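Local coordinates for uncharacterized protein (PDB 3QOO) that has no established function but carries a hot-dog fold related to fluoroacetyl-CoA-specific thioesterases and may act on acyl-CoA thioesters, at residues F38-T41 with A42-L45. Numbering follows the deposited sequence.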
loop_
_atom_site.group_PDB
_atom_site.type_symbol
_atom_site.label_atom_id
_atom_site.label_comp_id
_atom_site.label_asym_id
_atom_site.label_seq_id
_atom_site.Cartn_x
_atom_site.Cartn_y
_atom_site.Cartn_z
ATOM N N PHE A 38 -1.981 7.170 -14.207
ATOM C CA PHE A 38 -1.338 7.739 -13.025
ATOM C C PHE A 38 -0.934 6.709 -11.995
ATOM O O PHE A 38 -1.380 5.564 -11.998
ATOM C CB PHE A 38 -2.229 8.835 -12.438
ATOM C CG PHE A 38 -3.639 8.397 -12.129
ATOM C CD1 PHE A 38 -3.944 7.825 -10.909
ATOM C CD2 PHE A 38 -4.650 8.635 -13.036
ATOM C CE1 PHE A 38 -5.228 7.479 -10.613
ATOM C CE2 PHE A 38 -5.937 8.283 -12.756
ATOM C CZ PHE A 38 -6.241 7.705 -11.555
HETATM N N MSE A 39 -0.050 7.136 -11.110
HETATM C CA MSE A 39 0.585 6.249 -10.156
HETATM C C MSE A 39 -0.424 5.662 -9.173
HETATM O O MSE A 39 -1.292 6.371 -8.653
HETATM C CB MSE A 39 1.651 7.049 -9.399
HETATM C CG MSE A 39 2.437 6.242 -8.351
HETATM SE SE MSE A 39 3.992 7.196 -7.638
HETATM C CE MSE A 39 5.070 6.247 -8.713
ATOM N N SER A 40 -0.288 4.367 -8.899
ATOM C CA SER A 40 -1.189 3.632 -8.002
ATOM C C SER A 40 -0.822 3.817 -6.537
ATOM O O SER A 40 0.306 4.177 -6.160
ATOM C CB SER A 40 -1.104 2.158 -8.306
ATOM O OG SER A 40 0.120 1.631 -7.850
ATOM N N THR A 41 -1.774 3.518 -5.675
ATOM C CA THR A 41 -1.518 3.545 -4.249
ATOM C C THR A 41 -0.422 2.566 -3.859
ATOM O O THR A 41 0.420 2.889 -3.027
ATOM C CB THR A 41 -2.779 3.240 -3.465
ATOM O OG1 THR A 41 -3.827 4.094 -3.950
ATOM C CG2 THR A 41 -2.579 3.505 -1.969
ATOM N N ALA A 42 -0.405 1.390 -4.472
ATOM C CA ALA A 42 0.623 0.401 -4.187
ATOM C C ALA A 42 2.005 0.951 -4.511
ATOM O O ALA A 42 2.979 0.701 -3.771
ATOM C CB ALA A 42 0.397 -0.893 -4.977
ATOM N N ALA A 43 2.124 1.711 -5.595
ATOM C CA ALA A 43 3.398 2.317 -5.965
ATOM C C ALA A 43 3.829 3.350 -4.944
ATOM O O ALA A 43 5.015 3.428 -4.604
ATOM C CB ALA A 43 3.312 2.940 -7.347
ATOM N N PHE A 44 2.925 4.201 -4.498
ATOM C CA PHE A 44 3.257 5.142 -3.424
ATOM C C PHE A 44 3.751 4.407 -2.203
ATOM O O PHE A 44 4.743 4.809 -1.577
ATOM C CB PHE A 44 2.068 6.024 -3.053
ATOM C CG PHE A 44 1.770 7.096 -4.052
ATOM C CD1 PHE A 44 2.559 8.209 -4.157
ATOM C CD2 PHE A 44 0.644 7.042 -4.835
ATOM C CE1 PHE A 44 2.299 9.196 -5.055
ATOM C CE2 PHE A 44 0.359 8.053 -5.735
ATOM C CZ PHE A 44 1.186 9.128 -5.847
ATOM N N LEU A 45 3.088 3.304 -1.860
ATOM C CA LEU A 45 3.468 2.517 -0.698
ATOM C C LEU A 45 4.855 1.883 -0.877
ATOM O O LEU A 45 5.699 1.956 0.021
ATOM C CB LEU A 45 2.396 1.471 -0.407
ATOM C CG LEU A 45 2.240 1.013 1.039
ATOM C CD1 LEU A 45 0.923 0.307 1.217
ATOM C CD2 LEU A 45 3.375 0.138 1.504
#
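The selenium of Met39 lies over one face of the Phe44 ring, 3.8 Å from SE to the ring centroid and only 15° off the ring normal, while Thr41 CA sits at the ring edge, near its plane. This Met-aromatic contact is set at the N-terminal end of helix 41-56, the long helix that the sheet of the hot-dog fold wraps around. Met39 CG, anti to the backbone N (chi1 -179°), adds a CH-pi contact to the same face and also meets Ala43 CB at 3.6 Å. Phe44 in turn packs on Val73 and Val112 of strands 64-75 and 110-123, so the contact ties the incoming loop to the helix and the sheet. Ser40 is the N-cap residue: OG, turned between its own backbone N and carbonyl carbon (chi1 73°), accepts from Ala43 N at 3.0 Å and is also hydrogen-bonded to Thr29 OG1. Next to the cap, Thr41 OG1 is hydrogen-bonded to Asn75 ND2, and Ala42 packs against Ala42 of the second subunit. The first turn is closed by backbone hydrogen bonds, Phe44 N to Ser40 O at 3.1 Å and Leu45 N to Thr41 O at 2.9 Å.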